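PDB 3CWV: DNA gyrase, B subunit, truncated from Myxococcus xanthus, which probably uses ATP to drive the breakage, passage and rejoining of double-stranded DNA, as a type II topoisomerase of the GyrB family. Local coordinates for residues Tyr112-Arg124 with Pro132-Pro146. Numbering follows the deposited sequence.
Sequences YQVDIWADGRQWR and PQGEGAAVTPMEPMP
The Trp117 indole lies between Met145 and Gln122: Met145 CG makes a CH-pi contact 3.7 Å from the centroid of the five-membered ring, while the amide carbon of Gln122 lies over the opposite face, toward its rim. Met142 SD lies in plane at the ring edge, a Met-aromatic contact, and Trp117 NE1 donates to Glu143 O (2.9 Å). The Trp123 ring lies flat against the backbone of Ala137 and Ala138, with Ala138 N 3.4 Å from Trp123 CZ3; its NE1 donates in the ring plane to a lone pair of Glu135 O (2.8 Å). Replacing Trp123 with an alanine would probably leave Glu135 O without this donor and uncover the peptide between Ala137 and Ala138. On the sheet face opposite Trp123, shared with Gln122, Val139 CG2 sits over one face of the Arg124 guanidinium and Gln113 NE2 over the other. Arg124 NE makes a salt bridge to Asp115 OD1 (2.8 Å), and Arg124 NH2 a second to Glu143 OE1 (3.0 Å), in the guanidinium plane but from above the carboxylate, giving a three-residue network. Gln122 is extended, its CG trans to the main-chain nitrogen (chi1 179°), which carries OE1 to Glu143 N (2.8 Å, 162°), while its NE2 donates to Asp115 OD1. The Arg124-Ala137 pair, hydrogen-bonded both ways, sets the register of the hairpin of strands 121-128 and 131-139, the latter outermost in an eight-stranded mixed sheet, consistent with the GHKL ATPase domain of GyrB.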
loop_
_atom_site.group_PDB
_atom_site.type_symbol
_atom_site.label_atom_id
_atom_site.label_comp_id
_atom_site.label_asym_id
_atom_site.label_seq_id
_atom_site.Cartn_x
_atom_site.Cartn_y
_atom_site.Cartn_z
ATOM N N TYR A 112 -20.880 3.437 12.282
ATOM C CA TYR A 112 -19.712 4.207 11.981
ATOM C C TYR A 112 -19.917 5.694 12.238
ATOM O O TYR A 112 -21.039 6.153 12.443
ATOM C CB TYR A 112 -19.248 3.988 10.537
ATOM C CG TYR A 112 -20.123 4.437 9.388
ATOM C CD1 TYR A 112 -20.731 3.494 8.555
ATOM C CD2 TYR A 112 -20.291 5.792 9.070
ATOM C CE1 TYR A 112 -21.480 3.884 7.452
ATOM C CE2 TYR A 112 -21.037 6.182 7.957
ATOM C CZ TYR A 112 -21.625 5.212 7.160
ATOM O OH TYR A 112 -22.349 5.571 6.056
ATOM N N GLN A 113 -18.811 6.408 12.217
ATOM C CA GLN A 113 -18.836 7.870 12.321
ATOM C C GLN A 113 -17.769 8.419 11.419
ATOM O O GLN A 113 -16.606 8.024 11.513
ATOM C CB GLN A 113 -18.599 8.301 13.763
ATOM C CG GLN A 113 -18.482 9.821 13.913
ATOM C CD GLN A 113 -18.373 10.235 15.375
ATOM O OE1 GLN A 113 -19.110 9.729 16.217
ATOM N NE2 GLN A 113 -17.446 11.161 15.680
ATOM N N VAL A 114 -18.148 9.331 10.530
ATOM C CA VAL A 114 -17.169 9.944 9.672
ATOM C C VAL A 114 -17.123 11.458 10.002
ATOM O O VAL A 114 -18.152 12.094 10.044
ATOM C CB VAL A 114 -17.572 9.745 8.190
ATOM C CG1 VAL A 114 -16.666 10.524 7.242
ATOM C CG2 VAL A 114 -17.514 8.238 7.822
ATOM N N ASP A 115 -15.930 11.994 10.187
ATOM C CA ASP A 115 -15.760 13.440 10.442
ATOM C C ASP A 115 -14.929 14.039 9.334
ATOM O O ASP A 115 -13.943 13.448 8.898
ATOM C CB ASP A 115 -15.069 13.670 11.773
ATOM C CG ASP A 115 -15.936 13.300 12.964
ATOM O OD1 ASP A 115 -16.742 14.155 13.381
ATOM O OD2 ASP A 115 -15.781 12.175 13.525
ATOM N N ILE A 116 -15.331 15.213 8.850
ATOM C CA ILE A 116 -14.595 15.865 7.780
ATOM C C ILE A 116 -14.334 17.289 8.283
ATOM O O ILE A 116 -15.265 17.962 8.724
ATOM C CB ILE A 116 -15.391 15.929 6.431
ATOM C CG1 ILE A 116 -15.965 14.562 6.001
ATOM C CG2 ILE A 116 -14.519 16.501 5.305
ATOM C CD1 ILE A 116 -17.459 14.414 6.324
ATOM N N TRP A 117 -13.073 17.710 8.250
ATOM C CA TRP A 117 -12.694 19.062 8.679
ATOM C C TRP A 117 -12.291 19.791 7.406
ATOM O O TRP A 117 -11.549 19.248 6.593
ATOM C CB TRP A 117 -11.483 19.035 9.632
ATOM C CG TRP A 117 -11.722 18.513 11.039
ATOM C CD1 TRP A 117 -11.956 19.241 12.161
ATOM C CD2 TRP A 117 -11.701 17.129 11.454
ATOM N NE1 TRP A 117 -12.094 18.401 13.254
ATOM C CE2 TRP A 117 -11.938 17.102 12.842
ATOM C CE3 TRP A 117 -11.518 15.923 10.773
ATOM C CZ2 TRP A 117 -11.992 15.914 13.572
ATOM C CZ3 TRP A 117 -11.571 14.733 11.495
ATOM C CH2 TRP A 117 -11.792 14.735 12.880
ATOM N N ALA A 118 -12.779 21.022 7.234
ATOM C CA ALA A 118 -12.415 21.865 6.082
ATOM C C ALA A 118 -12.873 23.298 6.374
ATOM O O ALA A 118 -13.913 23.489 6.986
ATOM C CB ALA A 118 -13.071 21.369 4.814
ATOM N N ASP A 119 -12.088 24.293 5.966
ATOM C CA ASP A 119 -12.513 25.710 6.080
ATOM C C ASP A 119 -12.840 26.154 7.491
ATOM O O ASP A 119 -13.806 26.885 7.711
ATOM C CB ASP A 119 -13.741 25.967 5.206
ATOM C CG ASP A 119 -13.506 25.597 3.758
ATOM O OD1 ASP A 119 -12.487 26.067 3.199
ATOM O OD2 ASP A 119 -14.333 24.832 3.188
ATOM N N GLY A 120 -12.056 25.707 8.455
ATOM C CA GLY A 120 -12.325 26.034 9.846
ATOM C C GLY A 120 -13.583 25.422 10.426
ATOM O O GLY A 120 -13.975 25.757 11.547
ATOM N N ARG A 121 -14.218 24.513 9.684
ATOM C CA ARG A 121 -15.443 23.892 10.152
ATOM C C ARG A 121 -15.353 22.359 10.012
ATOM O O ARG A 121 -14.501 21.842 9.294
ATOM C CB ARG A 121 -16.651 24.417 9.367
ATOM C CG ARG A 121 -17.007 25.906 9.620
ATOM C CD ARG A 121 -18.278 26.304 8.893
ATOM N NE ARG A 121 -18.191 25.998 7.462
ATOM C CZ ARG A 121 -17.673 26.816 6.548
ATOM N NH1 ARG A 121 -17.630 26.440 5.274
ATOM N NH2 ARG A 121 -17.192 28.005 6.901
ATOM N N GLN A 122 -16.243 21.676 10.712
ATOM C CA GLN A 122 -16.285 20.221 10.784
ATOM C C GLN A 122 -17.705 19.708 10.503
ATOM O O GLN A 122 -18.711 20.254 11.001
ATOM C CB GLN A 122 -15.805 19.781 12.181
ATOM C CG GLN A 122 -15.803 18.266 12.441
ATOM C CD GLN A 122 -15.359 17.906 13.832
ATOM O OE1 GLN A 122 -14.939 18.771 14.615
ATOM N NE2 GLN A 122 -15.439 16.611 14.169
ATOM N N TRP A 123 -17.787 18.636 9.720
ATOM C CA TRP A 123 -19.060 18.002 9.423
ATOM C C TRP A 123 -18.968 16.538 9.846
ATOM O O TRP A 123 -17.907 15.941 9.716
ATOM C CB TRP A 123 -19.316 18.081 7.918
ATOM C CG TRP A 123 -20.715 17.744 7.559
ATOM C CD1 TRP A 123 -21.200 16.533 7.090
ATOM C CD2 TRP A 123 -21.839 18.623 7.659
ATOM N NE1 TRP A 123 -22.569 16.627 6.906
ATOM C CE2 TRP A 123 -22.978 17.898 7.252
ATOM C CE3 TRP A 123 -21.987 19.968 8.053
ATOM C CZ2 TRP A 123 -24.259 18.474 7.220
ATOM C CZ3 TRP A 123 -23.259 20.537 8.038
ATOM C CH2 TRP A 123 -24.381 19.790 7.617
ATOM N N ARG A 124 -20.079 15.974 10.307
ATOM C CA ARG A 124 -20.112 14.606 10.831
ATOM C C ARG A 124 -21.281 13.810 10.235
ATOM O O ARG A 124 -22.432 14.263 10.292
ATOM C CB ARG A 124 -20.230 14.630 12.364
ATOM C CG ARG A 124 -20.227 13.223 13.047
ATOM C CD ARG A 124 -20.235 13.379 14.568
ATOM N NE ARG A 124 -18.945 13.902 15.019
ATOM C CZ ARG A 124 -18.693 14.409 16.216
ATOM N NH1 ARG A 124 -19.653 14.506 17.121
ATOM N NH2 ARG A 124 -17.478 14.855 16.486
ATOM N N PRO A 132 -25.547 5.506 5.818
ATOM C CA PRO A 132 -25.452 6.825 6.459
ATOM C C PRO A 132 -26.815 7.257 6.984
ATOM O O PRO A 132 -27.848 6.985 6.369
ATOM C CB PRO A 132 -24.991 7.767 5.326
ATOM C CG PRO A 132 -25.295 7.056 4.046
ATOM C CD PRO A 132 -25.399 5.558 4.349
ATOM N N GLN A 133 -26.808 7.896 8.138
ATOM C CA GLN A 133 -28.014 8.491 8.676
ATOM C C GLN A 133 -28.181 9.907 8.122
ATOM O O GLN A 133 -27.547 10.852 8.594
ATOM C CB GLN A 133 -27.928 8.462 10.183
ATOM C CG GLN A 133 -27.757 7.033 10.695
ATOM C CD GLN A 133 -28.869 6.134 10.173
ATOM O OE1 GLN A 133 -30.013 6.251 10.605
ATOM N NE2 GLN A 133 -28.549 5.266 9.203
ATOM N N GLY A 134 -28.991 10.027 7.074
ATOM C CA GLY A 134 -29.223 11.321 6.408
ATOM C C GLY A 134 -27.949 11.804 5.740
ATOM O O GLY A 134 -27.158 11.001 5.264
ATOM N N GLU A 135 -27.725 13.116 5.721
ATOM C CA GLU A 135 -26.511 13.647 5.139
ATOM C C GLU A 135 -25.568 14.289 6.202
ATOM O O GLU A 135 -24.644 15.008 5.852
ATOM C CB GLU A 135 -26.856 14.644 4.029
ATOM C CG GLU A 135 -27.638 15.856 4.537
ATOM C CD GLU A 135 -28.008 16.800 3.423
ATOM O OE1 GLU A 135 -27.174 17.022 2.528
ATOM O OE2 GLU A 135 -29.142 17.312 3.442
ATOM N N GLY A 136 -25.792 13.979 7.473
ATOM C CA GLY A 136 -24.894 14.356 8.558
ATOM C C GLY A 136 -25.289 15.691 9.169
ATOM O O GLY A 136 -26.384 16.165 8.913
ATOM N N ALA A 137 -24.411 16.285 9.982
ATOM C CA ALA A 137 -24.704 17.542 10.692
ATOM C C ALA A 137 -23.407 18.193 11.067
ATOM O O ALA A 137 -22.400 17.505 11.192
ATOM C CB ALA A 137 -25.516 17.278 11.960
ATOM N N ALA A 138 -23.432 19.515 11.277
ATOM C CA ALA A 138 -22.230 20.263 11.678
ATOM C C ALA A 138 -21.806 19.857 13.082
ATOM O O ALA A 138 -22.639 19.458 13.902
ATOM C CB ALA A 138 -22.471 21.787 11.611
ATOM N N VAL A 139 -20.502 19.946 13.342
ATOM C CA VAL A 139 -19.952 19.816 14.679
ATOM C C VAL A 139 -19.513 21.224 15.075
ATOM O O VAL A 139 -18.564 21.769 14.515
ATOM C CB VAL A 139 -18.747 18.853 14.707
ATOM C CG1 VAL A 139 -18.256 18.646 16.124
ATOM C CG2 VAL A 139 -19.139 17.496 14.068
ATOM N N THR A 140 -20.236 21.813 16.019
ATOM C CA THR A 140 -19.956 23.180 16.482
ATOM C C THR A 140 -19.936 23.219 18.019
ATOM O O THR A 140 -20.884 22.777 18.672
ATOM C CB THR A 140 -20.997 24.184 15.935
ATOM O OG1 THR A 140 -22.296 23.816 16.400
ATOM C CG2 THR A 140 -21.030 24.178 14.407
ATOM N N PRO A 141 -18.830 23.705 18.610
ATOM C CA PRO A 141 -17.659 24.190 17.893
ATOM C C PRO A 141 -16.859 22.992 17.346
ATOM O O PRO A 141 -17.043 21.869 17.810
ATOM C CB PRO A 141 -16.859 24.896 18.993
ATOM C CG PRO A 141 -17.170 24.077 20.215
ATOM C CD PRO A 141 -18.636 23.747 20.074
ATOM N N MET A 142 -16.009 23.274 16.362
ATOM C CA MET A 142 -15.066 22.347 15.755
ATOM C C MET A 142 -14.213 21.669 16.828
ATOM O O MET A 142 -13.674 22.326 17.731
ATOM C CB MET A 142 -14.160 23.134 14.791
ATOM C CG MET A 142 -13.479 22.308 13.721
ATOM S SD MET A 142 -12.115 23.122 12.849
ATOM C CE MET A 142 -10.684 22.706 13.848
ATOM N N GLU A 143 -14.088 20.350 16.738
ATOM C CA GLU A 143 -13.254 19.604 17.668
ATOM C C GLU A 143 -11.859 19.443 17.073
ATOM O O GLU A 143 -11.692 19.568 15.855
ATOM C CB GLU A 143 -13.954 18.287 18.010
ATOM C CG GLU A 143 -15.332 18.560 18.614
ATOM C CD GLU A 143 -16.139 17.309 18.893
ATOM O OE1 GLU A 143 -15.696 16.214 18.478
ATOM O OE2 GLU A 143 -17.224 17.431 19.522
ATOM N N PRO A 144 -10.833 19.195 17.918
ATOM C CA PRO A 144 -9.479 19.231 17.368
ATOM C C PRO A 144 -9.199 18.114 16.356
ATOM O O PRO A 144 -9.628 16.970 16.552
ATOM C CB PRO A 144 -8.577 19.055 18.604
ATOM C CG PRO A 144 -9.463 19.245 19.798
ATOM C CD PRO A 144 -10.838 18.875 19.357
ATOM N N MET A 145 -8.488 18.467 15.290
ATOM C CA MET A 145 -8.050 17.511 14.278
ATOM C C MET A 145 -6.963 16.655 14.907
ATOM O O MET A 145 -6.104 17.202 15.584
ATOM C CB MET A 145 -7.449 18.252 13.079
ATOM C CG MET A 145 -8.402 19.192 12.376
ATOM S SD MET A 145 -7.691 20.057 10.974
ATOM C CE MET A 145 -7.458 18.723 9.798
ATOM N N PRO A 146 -7.000 15.313 14.698
ATOM C CA PRO A 146 -5.936 14.427 15.170
ATOM C C PRO A 146 -4.531 14.868 14.743
ATOM O O PRO A 146 -3.586 14.746 15.523
ATOM C CB PRO A 146 -6.292 13.085 14.514
ATOM C CG PRO A 146 -7.762 13.131 14.408
ATOM C CD PRO A 146 -8.092 14.550 14.063
HETATM O O HOH W 1 -14.360 15.228 16.569
HETATM O O HOH W 2 -17.981 23.414 12.550
#